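Local coordinates for protein tryptophanyl-tRNA synthetase (Pyrococcus horikoshii, PDB 3JXE) that catalyses the ATP-dependent attachment of L-tryptophan to tRNA(Trp), releasing AMP and diphosphate, as a class I aminoacyl-tRNA synthetase, at residues Lys23-Ser28 against Gln217-Arg222; His58-Leu63 against Tyr233-Ala238; Phe304-Ile309 against Arg337-Lys342. All coordinates share one frame; numbering follows the deposited sequence.

Contact 1: Lys23-Ser28 against Gln217-Arg222; sequences KHFGTS and QDPYWR. With TYM (tryptophanyl-5'AMP), chain E.
Behind the tryptophanyl-AMP pocket, Phe-25 and Thr-27, at and just beyond the end of helix 18-25, pack against Asp-218 and Pro-219 early in helix 218-227. Phe-25 and Asp-218 pass each other in opposite directions, the ring and carboxylate planes 20° apart, and Phe-25 CD1 lies 3.6 Å from Asp-218 CB. Further along the ring, Phe-25 CE1 rests 3.7 Å from Pro-219 CD. Thr-27 adds its methyl, CG2 standing 3.7 Å from Asp-218 OD2; its OG1 is hydrogen-bonded to Ser-57. Asp-218 CG is anti to its backbone N (chi1 -171°), which puts CG 3.9 Å from Phe-25 CD1. Arg-222 lays one guanidinium face over Phe-25 O, which sits 3.2 Å above the plane, over its centre. On the ligand side, Gln-217 OE1 is 3.3 Å from CA of tryptophanyl-AMP, and Trp-221 meets the ligand at the edge of its indole, CZ2 lying 3.5 Å from the ligand's CZ2, near the ring plane. Arg-59 binds both partners, through a salt bridge to Asp-218 OD2 and a hydrogen bond to Phe-25 O. The salt bridge to Arg-59 probably favours the ionised form of the Asp-218 carboxylate, although apolar carbons of Phe-25 and Thr-27 pack on it.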
loop_
_atom_site.group_PDB
_atom_site.type_symbol
_atom_site.label_atom_id
_atom_site.label_comp_id
_atom_site.label_asym_id
_atom_site.label_seq_id
_atom_site.Cartn_x
_atom_site.Cartn_y
_atom_site.Cartn_z
ATOM N N LYS B 23 -14.677 -28.550 -5.072
ATOM C CA LYS B 23 -13.535 -29.283 -5.622
ATOM C C LYS B 23 -12.551 -28.344 -6.318
ATOM O O LYS B 23 -11.338 -28.473 -6.147
ATOM C CB LYS B 23 -13.999 -30.375 -6.599
ATOM C CG LYS B 23 -15.015 -31.386 -6.043
ATOM C CD LYS B 23 -14.363 -32.506 -5.229
ATOM C CE LYS B 23 -14.334 -32.188 -3.735
ATOM N NZ LYS B 23 -13.676 -33.267 -2.946
ATOM N N HIS B 24 -13.086 -27.404 -7.095
ATOM C CA HIS B 24 -12.288 -26.438 -7.853
ATOM C C HIS B 24 -11.455 -25.521 -6.963
ATOM O O HIS B 24 -10.361 -25.105 -7.347
ATOM C CB HIS B 24 -13.192 -25.591 -8.751
ATOM C CG HIS B 24 -13.557 -26.249 -10.048
ATOM N ND1 HIS B 24 -14.102 -27.514 -10.116
ATOM C CD2 HIS B 24 -13.475 -25.806 -11.325
ATOM C CE1 HIS B 24 -14.326 -27.827 -11.381
ATOM N NE2 HIS B 24 -13.956 -26.807 -12.134
ATOM N N PHE B 25 -11.982 -25.209 -5.783
ATOM C CA PHE B 25 -11.329 -24.287 -4.852
ATOM C C PHE B 25 -10.578 -25.017 -3.734
ATOM O O PHE B 25 -9.766 -24.414 -3.028
ATOM C CB PHE B 25 -12.352 -23.306 -4.263
ATOM C CG PHE B 25 -12.662 -22.126 -5.155
ATOM C CD1 PHE B 25 -12.996 -20.898 -4.598
ATOM C CD2 PHE B 25 -12.615 -22.233 -6.544
ATOM C CE1 PHE B 25 -13.287 -19.803 -5.400
ATOM C CE2 PHE B 25 -12.900 -21.140 -7.357
ATOM C CZ PHE B 25 -13.238 -19.923 -6.781
ATOM N N GLY B 26 -10.856 -26.311 -3.584
ATOM C CA GLY B 26 -10.193 -27.138 -2.580
ATOM C C GLY B 26 -10.720 -26.945 -1.171
ATOM O O GLY B 26 -10.047 -27.281 -0.198
ATOM N N THR B 27 -11.929 -26.400 -1.063
ATOM C CA THR B 27 -12.585 -26.209 0.228
ATOM C C THR B 27 -13.233 -27.516 0.689
ATOM O O THR B 27 -13.251 -28.501 -0.051
ATOM C CB THR B 27 -13.648 -25.090 0.168
ATOM O OG1 THR B 27 -14.701 -25.469 -0.729
ATOM C CG2 THR B 27 -13.033 -23.777 -0.300
ATOM N N SER B 28 -13.756 -27.521 1.912
ATOM C CA SER B 28 -14.429 -28.697 2.455
ATOM C C SER B 28 -15.891 -28.392 2.797
ATOM O O SER B 28 -16.189 -27.307 3.302
ATOM C CB SER B 28 -13.677 -29.234 3.678
ATOM O OG SER B 28 -13.409 -28.202 4.610
ATOM N N GLN B 217 -15.131 -14.880 -2.629
ATOM C CA GLN B 217 -14.014 -14.196 -1.976
ATOM C C GLN B 217 -12.886 -15.143 -1.571
ATOM O O GLN B 217 -11.845 -14.702 -1.076
ATOM C CB GLN B 217 -14.510 -13.411 -0.756
ATOM C CG GLN B 217 -15.404 -12.227 -1.098
ATOM C CD GLN B 217 -14.728 -11.237 -2.025
ATOM O OE1 GLN B 217 -13.662 -10.706 -1.716
ATOM N NE2 GLN B 217 -15.348 -10.987 -3.173
ATOM N N ASP B 218 -13.095 -16.437 -1.811
ATOM C CA ASP B 218 -12.186 -17.495 -1.356
ATOM C C ASP B 218 -10.738 -17.453 -1.884
ATOM O O ASP B 218 -9.812 -17.756 -1.123
ATOM C CB ASP B 218 -12.806 -18.873 -1.604
ATOM C CG ASP B 218 -12.013 -19.987 -0.962
ATOM O OD1 ASP B 218 -11.962 -20.046 0.286
ATOM O OD2 ASP B 218 -11.437 -20.805 -1.709
ATOM N N PRO B 219 -10.531 -17.106 -3.177
ATOM C CA PRO B 219 -9.163 -17.006 -3.703
ATOM C C PRO B 219 -8.156 -16.302 -2.782
ATOM O O PRO B 219 -7.011 -16.745 -2.688
ATOM C CB PRO B 219 -9.355 -16.218 -4.997
ATOM C CG PRO B 219 -10.680 -16.656 -5.474
ATOM C CD PRO B 219 -11.522 -16.825 -4.235
ATOM N N TYR B 220 -8.583 -15.233 -2.108
ATOM C CA TYR B 220 -7.727 -14.513 -1.161
ATOM C C TYR B 220 -7.292 -15.391 0.006
ATOM O O TYR B 220 -6.144 -15.321 0.452
ATOM C CB TYR B 220 -8.452 -13.295 -0.585
ATOM C CG TYR B 220 -8.787 -12.211 -1.573
ATOM C CD1 TYR B 220 -10.089 -12.052 -2.039
ATOM C CD2 TYR B 220 -7.811 -11.328 -2.028
ATOM C CE1 TYR B 220 -10.411 -11.049 -2.937
ATOM C CE2 TYR B 220 -8.123 -10.321 -2.934
ATOM C CZ TYR B 220 -9.426 -10.189 -3.382
ATOM O OH TYR B 220 -9.746 -9.196 -4.274
ATOM N N TRP B 221 -8.219 -16.209 0.497
ATOM C CA TRP B 221 -8.005 -16.962 1.725
ATOM C C TRP B 221 -7.085 -18.156 1.524
ATOM O O TRP B 221 -6.235 -18.421 2.370
ATOM C CB TRP B 221 -9.335 -17.387 2.364
ATOM C CG TRP B 221 -10.416 -16.328 2.320
ATOM C CD1 TRP B 221 -11.736 -16.525 2.033
ATOM C CD2 TRP B 221 -10.265 -14.917 2.553
ATOM N NE1 TRP B 221 -12.417 -15.333 2.081
ATOM C CE2 TRP B 221 -11.539 -14.329 2.395
ATOM C CE3 TRP B 221 -9.178 -14.093 2.880
ATOM C CZ2 TRP B 221 -11.756 -12.957 2.551
ATOM C CZ3 TRP B 221 -9.396 -12.729 3.037
ATOM C CH2 TRP B 221 -10.676 -12.176 2.873
ATOM N N ARG B 222 -7.236 -18.859 0.403
ATOM C CA ARG B 222 -6.354 -19.986 0.101
ATOM C C ARG B 222 -4.920 -19.527 -0.179
ATOM O O ARG B 222 -3.974 -20.297 -0.011
ATOM C CB ARG B 222 -6.905 -20.856 -1.037
ATOM C CG ARG B 222 -6.814 -20.249 -2.428
ATOM C CD ARG B 222 -7.514 -21.123 -3.464
ATOM N NE ARG B 222 -6.894 -22.441 -3.608
ATOM C CZ ARG B 222 -7.184 -23.311 -4.575
ATOM N NH1 ARG B 222 -8.088 -23.015 -5.506
ATOM N NH2 ARG B 222 -6.564 -24.484 -4.614
HETATM P P TYM E . -18.317 -7.239 -2.141
HETATM O O1P TYM E . -18.409 -5.832 -1.692
HETATM O O2P TYM E . -18.431 -7.556 -3.581
HETATM O "O5'" TYM E . -19.432 -8.107 -1.370
HETATM C "C5'" TYM E . -19.526 -8.034 0.058
HETATM C "C4'" TYM E . -19.986 -9.371 0.652
HETATM O "O4'" TYM E . -21.188 -9.819 -0.034
HETATM C "C1'" TYM E . -20.956 -11.161 -0.555
HETATM N N9 TYM E . -21.799 -11.241 -1.789
HETATM C C4 TYM E . -22.901 -11.977 -1.930
HETATM N N3 TYM E . -23.555 -12.831 -1.120
HETATM C C2 TYM E . -24.656 -13.453 -1.527
HETATM N N1 TYM E . -25.149 -13.257 -2.741
HETATM C C6 TYM E . -24.547 -12.417 -3.602
HETATM N N6 TYM E . -25.056 -12.232 -4.817
HETATM C C5 TYM E . -23.390 -11.750 -3.206
HETATM N N7 TYM E . -22.576 -10.881 -3.796
HETATM C C8 TYM E . -21.610 -10.568 -2.928
HETATM C "C2'" TYM E . -19.443 -11.243 -0.749
HETATM O "O2'" TYM E . -19.008 -12.596 -0.638
HETATM C "C3'" TYM E . -18.927 -10.457 0.450
HETATM O "O3'" TYM E . -18.915 -11.296 1.618
HETATM N NH3 TYM E . -13.364 -7.283 -2.040
HETATM C CA TYM E . -14.543 -7.557 -1.208
HETATM C CB TYM E . -14.468 -6.733 0.078
HETATM C CG TYM E . -13.797 -7.523 1.243
HETATM C CD2 TYM E . -14.243 -8.686 1.863
HETATM C CE2 TYM E . -13.316 -9.028 2.857
HETATM C CE3 TYM E . -15.367 -9.484 1.661
HETATM C CD1 TYM E . -12.641 -7.196 1.864
HETATM N NE1 TYM E . -12.334 -8.130 2.872
HETATM C CZ2 TYM E . -13.521 -10.158 3.639
HETATM C CZ3 TYM E . -15.566 -10.620 2.447
HETATM C CH2 TYM E . -14.643 -10.957 3.436
HETATM C C TYM E . -15.821 -7.180 -1.968
HETATM O O TYM E . -15.793 -6.319 -2.850
HETATM O OPP TYM E . -16.937 -7.877 -1.572
#

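Contact 2: His58-Leu63 against Tyr233-Ala238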
loop_
_atom_site.group_PDB
_atom_site.type_symbol
_atom_site.label_atom_id
_atom_site.label_comp_id
_atom_site.label_asym_id
_atom_site.label_seq_id
_atom_site.Cartn_x
_atom_site.Cartn_y
_atom_site.Cartn_z
ATOM N N HIS B 58 -16.770 -24.621 4.017
ATOM C CA HIS B 58 -15.949 -24.066 5.087
ATOM C C HIS B 58 -14.461 -24.366 4.903
ATOM O O HIS B 58 -14.072 -25.166 4.050
ATOM C CB HIS B 58 -16.425 -24.579 6.454
ATOM C CG HIS B 58 -15.874 -25.922 6.825
ATOM N ND1 HIS B 58 -16.448 -27.104 6.408
ATOM C CD2 HIS B 58 -14.801 -26.269 7.575
ATOM C CE1 HIS B 58 -15.751 -28.121 6.883
ATOM N NE2 HIS B 58 -14.748 -27.641 7.596
ATOM N N ARG B 59 -13.645 -23.704 5.716
ATOM C CA ARG B 59 -12.223 -23.995 5.836
ATOM C C ARG B 59 -11.846 -23.931 7.308
ATOM O O ARG B 59 -12.111 -22.925 7.967
ATOM C CB ARG B 59 -11.390 -22.989 5.042
ATOM C CG ARG B 59 -11.258 -23.306 3.570
ATOM C CD ARG B 59 -10.021 -22.650 2.994
ATOM N NE ARG B 59 -9.470 -23.421 1.883
ATOM C CZ ARG B 59 -9.540 -23.060 0.606
ATOM N NH1 ARG B 59 -10.128 -21.926 0.269
ATOM N NH2 ARG B 59 -9.013 -23.829 -0.335
ATOM N N ASP B 60 -11.252 -25.009 7.823
ATOM C CA ASP B 60 -10.782 -25.083 9.217
ATOM C C ASP B 60 -11.803 -24.645 10.275
ATOM O O ASP B 60 -11.424 -24.161 11.347
ATOM C CB ASP B 60 -9.482 -24.281 9.395
ATOM C CG ASP B 60 -8.243 -25.066 9.010
ATOM O OD1 ASP B 60 -8.366 -26.231 8.572
ATOM O OD2 ASP B 60 -7.135 -24.506 9.146
ATOM N N TYR B 61 -13.091 -24.818 9.978
ATOM C CA TYR B 61 -14.145 -24.408 10.906
ATOM C C TYR B 61 -14.201 -25.316 12.138
ATOM O O TYR B 61 -14.567 -24.873 13.228
ATOM C CB TYR B 61 -15.509 -24.340 10.210
ATOM C CG TYR B 61 -16.597 -23.759 11.083
ATOM C CD1 TYR B 61 -16.606 -22.404 11.406
ATOM C CD2 TYR B 61 -17.611 -24.564 11.596
ATOM C CE1 TYR B 61 -17.593 -21.867 12.217
ATOM C CE2 TYR B 61 -18.607 -24.034 12.404
ATOM C CZ TYR B 61 -18.589 -22.685 12.710
ATOM O OH TYR B 61 -19.565 -22.143 13.509
ATOM N N ASP B 62 -13.830 -26.580 11.954
ATOM C CA ASP B 62 -13.698 -27.524 13.063
ATOM C C ASP B 62 -12.573 -27.113 14.018
ATOM O O ASP B 62 -12.620 -27.420 15.211
ATOM C CB ASP B 62 -13.473 -28.947 12.538
ATOM C CG ASP B 62 -12.283 -29.050 11.593
ATOM O OD1 ASP B 62 -12.199 -28.256 10.629
ATOM O OD2 ASP B 62 -11.432 -29.939 11.812
ATOM N N LEU B 63 -11.576 -26.412 13.483
ATOM C CA LEU B 63 -10.460 -25.904 14.277
ATOM C C LEU B 63 -10.802 -24.598 15.000
ATOM O O LEU B 63 -10.186 -24.272 16.017
ATOM C CB LEU B 63 -9.207 -25.724 13.408
ATOM C CG LEU B 63 -8.391 -26.964 13.021
ATOM C CD1 LEU B 63 -8.990 -27.697 11.823
ATOM C CD2 LEU B 63 -6.951 -26.572 12.719
ATOM N N TYR B 233 1.499 -16.765 11.857
ATOM C CA TYR B 233 0.072 -16.734 12.170
ATOM C C TYR B 233 -0.599 -18.052 11.800
ATOM O O TYR B 233 -0.027 -18.868 11.074
ATOM C CB TYR B 233 -0.613 -15.574 11.439
ATOM C CG TYR B 233 -0.238 -14.204 11.960
ATOM C CD1 TYR B 233 0.881 -13.530 11.466
ATOM C CD2 TYR B 233 -1.003 -13.580 12.945
ATOM C CE1 TYR B 233 1.230 -12.272 11.943
ATOM C CE2 TYR B 233 -0.662 -12.320 13.428
ATOM C CZ TYR B 233 0.455 -11.673 12.921
ATOM O OH TYR B 233 0.798 -10.428 13.393
ATOM N N TYR B 234 -1.809 -18.260 12.312
ATOM C CA TYR B 234 -2.619 -19.407 11.917
ATOM C C TYR B 234 -3.161 -19.192 10.509
ATOM O O TYR B 234 -3.401 -18.052 10.102
ATOM C CB TYR B 234 -3.790 -19.600 12.878
ATOM C CG TYR B 234 -3.416 -20.138 14.241
ATOM C CD1 TYR B 234 -3.240 -19.279 15.328
ATOM C CD2 TYR B 234 -3.252 -21.511 14.448
ATOM C CE1 TYR B 234 -2.902 -19.774 16.590
ATOM C CE2 TYR B 234 -2.917 -22.016 15.704
ATOM C CZ TYR B 234 -2.743 -21.143 16.768
ATOM O OH TYR B 234 -2.410 -21.639 18.008
ATOM N N LYS B 235 -3.353 -20.280 9.768
ATOM C CA LYS B 235 -4.021 -20.184 8.473
ATOM C C LYS B 235 -5.519 -19.996 8.679
ATOM O O LYS B 235 -6.172 -20.803 9.347
ATOM C CB LYS B 235 -3.701 -21.372 7.556
ATOM C CG LYS B 235 -3.620 -22.725 8.227
ATOM C CD LYS B 235 -2.915 -23.720 7.321
ATOM C CE LYS B 235 -2.804 -25.081 7.987
ATOM N NZ LYS B 235 -1.943 -26.011 7.205
ATOM N N THR B 236 -6.039 -18.910 8.111
ATOM C CA THR B 236 -7.400 -18.441 8.378
ATOM C C THR B 236 -8.494 -19.472 8.090
ATOM O O THR B 236 -8.414 -20.236 7.126
ATOM C CB THR B 236 -7.711 -17.110 7.636
ATOM O OG1 THR B 236 -8.957 -16.579 8.101
ATOM C CG2 THR B 236 -7.775 -17.307 6.118
ATOM N N ALA B 237 -9.502 -19.485 8.958
ATOM C CA ALA B 237 -10.699 -20.286 8.753
ATOM C C ALA B 237 -11.716 -19.471 7.962
ATOM O O ALA B 237 -11.647 -18.241 7.928
ATOM C CB ALA B 237 -11.281 -20.724 10.089
ATOM N N ALA B 238 -12.658 -20.159 7.323
ATOM C CA ALA B 238 -13.668 -19.489 6.513
ATOM C C ALA B 238 -15.007 -20.214 6.518
ATOM O O ALA B 238 -15.064 -21.438 6.654
ATOM C CB ALA B 238 -13.168 -19.310 5.080
#
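Arg-59 and Ala-238 form an antiparallel hydrogen-bonded pair where strand 55-59 ends beside the start of strand 237-241. Two backbone bonds join them: Arg-59 N to Ala-238 O at 2.8 Å, and Ala-238 N to Arg-59 O at 2.9 Å, with N-H...O angles of 157° and 158°. A CA-H...O contact supplements this pairing, His-58 CA lying 3.2 Å from Ala-238 O. The apolar contribution is small. Arg-59 CB and Ala-238 CB lie 4.1 Å apart on the same face of the sheet, and one residue on, Asp-60 CB meets Ala-237 CB at 4.0 Å. Asp-60, with positive phi, turns the chain out of the strand toward the helix that follows. Charge is arranged around the contact more than across it. Asp-60 OD2 lies 4.0 Å from Lys-235 CG as the two side chains cross, but it is 5.7 Å from Lys-235 NZ; its salt bridge is to Arg-225. Arg-59 has its CG anti to the carbonyl carbon (chi1 -83°), and its extended chain leads away from segment 233-238, to a salt bridge with Asp-218 of helix 218-227. In the sheet, strand 55-59 is flanked by strands 28-29 and 237-241, and the latter runs parallel to strand 209-214 on its other side. Helix 218-227 meets Arg-59 and Lys-235, while helix 32-42 packs on His-58 and Tyr-61.

Contact 3: Phe304-Ile309 against Arg337-Lys342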
loop_
_atom_site.group_PDB
_atom_site.type_symbol
_atom_site.label_atom_id
_atom_site.label_comp_id
_atom_site.label_asym_id
_atom_site.label_seq_id
_atom_site.Cartn_x
_atom_site.Cartn_y
_atom_site.Cartn_z
ATOM N N PHE B 304 -39.139 -18.424 -4.126
ATOM C CA PHE B 304 -39.006 -19.202 -2.895
ATOM C C PHE B 304 -37.562 -19.431 -2.451
ATOM O O PHE B 304 -37.320 -19.779 -1.295
ATOM C CB PHE B 304 -39.772 -20.525 -2.998
ATOM C CG PHE B 304 -41.234 -20.401 -2.661
ATOM C CD1 PHE B 304 -41.682 -20.624 -1.360
ATOM C CD2 PHE B 304 -42.161 -20.046 -3.637
ATOM C CE1 PHE B 304 -43.034 -20.503 -1.037
ATOM C CE2 PHE B 304 -43.517 -19.922 -3.326
ATOM C CZ PHE B 304 -43.954 -20.152 -2.023
ATOM N N LYS B 305 -36.612 -19.234 -3.367
ATOM C CA LYS B 305 -35.186 -19.284 -3.031
ATOM C C LYS B 305 -34.847 -18.218 -1.991
ATOM O O LYS B 305 -34.135 -18.488 -1.026
ATOM C CB LYS B 305 -34.316 -19.094 -4.279
ATOM C CG LYS B 305 -34.027 -20.369 -5.073
ATOM C CD LYS B 305 -32.615 -20.912 -4.835
ATOM C CE LYS B 305 -32.567 -21.984 -3.750
ATOM N NZ LYS B 305 -32.502 -21.414 -2.377
ATOM N N TRP B 306 -35.386 -17.017 -2.194
ATOM C CA TRP B 306 -35.158 -15.877 -1.310
ATOM C C TRP B 306 -35.766 -16.096 0.070
ATOM O O TRP B 306 -35.159 -15.744 1.084
ATOM C CB TRP B 306 -35.742 -14.609 -1.934
ATOM C CG TRP B 306 -35.013 -14.126 -3.156
ATOM C CD1 TRP B 306 -34.110 -14.822 -3.913
ATOM C CD2 TRP B 306 -35.153 -12.847 -3.780
ATOM N NE1 TRP B 306 -33.669 -14.050 -4.957
ATOM C CE2 TRP B 306 -34.294 -12.832 -4.902
ATOM C CE3 TRP B 306 -35.918 -11.707 -3.498
ATOM C CZ2 TRP B 306 -34.180 -11.722 -5.745
ATOM C CZ3 TRP B 306 -35.803 -10.604 -4.335
ATOM C CH2 TRP B 306 -34.936 -10.620 -5.443
ATOM N N LEU B 307 -36.965 -16.674 0.097
ATOM C CA LEU B 307 -37.656 -16.987 1.344
ATOM C C LEU B 307 -36.938 -18.090 2.114
ATOM O O LEU B 307 -36.913 -18.083 3.348
ATOM C CB LEU B 307 -39.105 -17.393 1.067
ATOM C CG LEU B 307 -40.059 -16.313 0.549
ATOM C CD1 LEU B 307 -41.184 -16.939 -0.257
ATOM C CD2 LEU B 307 -40.607 -15.463 1.692
ATOM N N GLU B 308 -36.354 -19.032 1.376
ATOM C CA GLU B 308 -35.591 -20.129 1.962
ATOM C C GLU B 308 -34.299 -19.633 2.608
ATOM O O GLU B 308 -33.903 -20.119 3.668
ATOM C CB GLU B 308 -35.270 -21.183 0.896
ATOM C CG GLU B 308 -34.670 -22.477 1.442
ATOM C CD GLU B 308 -34.015 -23.327 0.366
ATOM O OE1 GLU B 308 -34.626 -23.524 -0.706
ATOM O OE2 GLU B 308 -32.885 -23.805 0.600
ATOM N N ILE B 309 -33.655 -18.656 1.976
ATOM C CA ILE B 309 -32.307 -18.250 2.380
ATOM C C ILE B 309 -32.232 -17.037 3.316
ATOM O O ILE B 309 -31.210 -16.839 3.978
ATOM C CB ILE B 309 -31.359 -18.060 1.156
ATOM C CG1 ILE B 309 -31.789 -16.862 0.299
ATOM C CG2 ILE B 309 -31.272 -19.355 0.337
ATOM C CD1 ILE B 309 -30.837 -16.531 -0.834
ATOM N N ARG B 337 -47.039 -11.435 -3.690
ATOM C CA ARG B 337 -47.532 -10.539 -2.642
ATOM C C ARG B 337 -46.980 -10.941 -1.274
ATOM O O ARG B 337 -46.676 -10.083 -0.440
ATOM C CB ARG B 337 -49.065 -10.535 -2.634
ATOM C CG ARG B 337 -49.724 -9.597 -1.623
ATOM C CD ARG B 337 -51.135 -9.180 -2.054
ATOM N NE ARG B 337 -51.968 -10.299 -2.503
ATOM C CZ ARG B 337 -52.230 -10.583 -3.778
ATOM N NH1 ARG B 337 -51.728 -9.836 -4.755
ATOM N NH2 ARG B 337 -52.998 -11.621 -4.081
ATOM N N TYR B 338 -46.848 -12.248 -1.062
ATOM C CA TYR B 338 -46.277 -12.792 0.166
ATOM C C TYR B 338 -44.778 -12.504 0.270
ATOM O O TYR B 338 -44.275 -12.213 1.356
ATOM C CB TYR B 338 -46.566 -14.295 0.258
ATOM C CG TYR B 338 -45.761 -15.043 1.299
ATOM C CD1 TYR B 338 -45.898 -14.761 2.661
ATOM C CD2 TYR B 338 -44.872 -16.048 0.918
ATOM C CE1 TYR B 338 -45.159 -15.456 3.614
ATOM C CE2 TYR B 338 -44.133 -16.746 1.861
ATOM C CZ TYR B 338 -44.279 -16.446 3.203
ATOM O OH TYR B 338 -43.544 -17.145 4.130
ATOM N N LEU B 339 -44.078 -12.577 -0.861
ATOM C CA LEU B 339 -42.651 -12.258 -0.917
ATOM C C LEU B 339 -42.400 -10.774 -0.657
ATOM O O LEU B 339 -41.552 -10.422 0.163
ATOM C CB LEU B 339 -42.049 -12.677 -2.266
ATOM C CG LEU B 339 -40.597 -12.297 -2.589
ATOM C CD1 LEU B 339 -39.608 -12.991 -1.663
ATOM C CD2 LEU B 339 -40.274 -12.612 -4.038
ATOM N N ILE B 340 -43.149 -9.918 -1.353
ATOM C CA ILE B 340 -43.012 -8.462 -1.239
ATOM C C ILE B 340 -43.169 -7.989 0.204
ATOM O O ILE B 340 -42.372 -7.183 0.687
ATOM C CB ILE B 340 -44.006 -7.719 -2.170
ATOM C CG1 ILE B 340 -43.583 -7.880 -3.631
ATOM C CG2 ILE B 340 -44.088 -6.237 -1.818
ATOM C CD1 ILE B 340 -44.668 -7.556 -4.633
ATOM N N SER B 341 -44.189 -8.508 0.885
ATOM C CA SER B 341 -44.484 -8.143 2.271
ATOM C C SER B 341 -43.324 -8.446 3.220
ATOM O O SER B 341 -43.039 -7.661 4.125
ATOM C CB SER B 341 -45.760 -8.838 2.750
ATOM O OG SER B 341 -45.708 -10.232 2.507
ATOM N N LYS B 342 -42.657 -9.577 2.996
ATOM C CA LYS B 342 -41.511 -9.983 3.812
ATOM C C LYS B 342 -40.251 -9.170 3.504
ATOM O O LYS B 342 -39.470 -8.862 4.409
ATOM C CB LYS B 342 -41.241 -11.483 3.671
ATOM C CG LYS B 342 -42.412 -12.360 4.097
ATOM C CD LYS B 342 -41.965 -13.554 4.931
ATOM C CE LYS B 342 -41.653 -13.157 6.376
ATOM N NZ LYS B 342 -42.837 -12.568 7.076
#
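Tyr-338 O accepts the hydroxyl of Ser-341 at 2.7 Å (Ser-341 OG to Tyr-338 O), one turn further along helix 332-367. The donor stands above the carbonyl plane, 47° out of it. The bond faces away from the interface, whereas the Tyr-338 side chain reaches across to helix 301-311 and meets Leu-307. The approach is oblique: Leu-307 CD1 lies 3.6 Å from Tyr-338 CE2, and Leu-307 CD2 is 3.8 Å from the same ring carbon. At the far end of the ring the hydroxyl is hydrogen-bonded to Glu-312, and the ring makes a cation-pi contact with Arg-321, while across this interface CE2 meets the two methyls of Leu-307. Leu-307 CD1 also sits over one face of the Phe-304 ring, 3.9 Å above its plane and toward the rim, and so touches both aromatic side chains. On the neighbouring side, Leu-339 CD1 fits between Leu-307 CG at 4.0 Å and Trp-306 CB at 4.2 Å. Lys-342 contributes its aliphatic part: its CD lies 4.0 Å from Leu-307 CD2, the two side chains crossing at about a right angle. The indole NE1 of Trp-306 is hydrogen-bonded to Pro-245 O. The axes of segments 304-309 and 337-342 approach to 10.5 Å, their N-to-C directions 40° apart, and they pack through Leu-307 and Leu-339, an apolar helix-helix interface consistent with the helical C-terminal part that class I tryptophanyl-tRNA synthetases add to the Rossmann-type catalytic core.

In the fold
Contacts 1 and 2 are neighbours, their centres about 12 Å apart, and their segments alternate along the chain: 23-28, 58-63, 217-222, 233-238. They touch through Arg-59, whose salt bridge to Asp-218 ties strand 55-59 to helix 218-227, and through the pairing of strands 28-29 and 55-59. Together they join strands 28-29 and 55-59 and the end of helix 18-25 to strand 237-241 of the Rossmann-type sheet and to helix 218-227, whose Trp-221 reaches the ligand. Contact 3 comes later in the chain, in helices 301-311 and 332-367. Its centre lies about 30 Å and about 33 Å from those of contacts 1 and 2, across the chain's centre from contact 2, and it is formed by helices alone, away from the sheet.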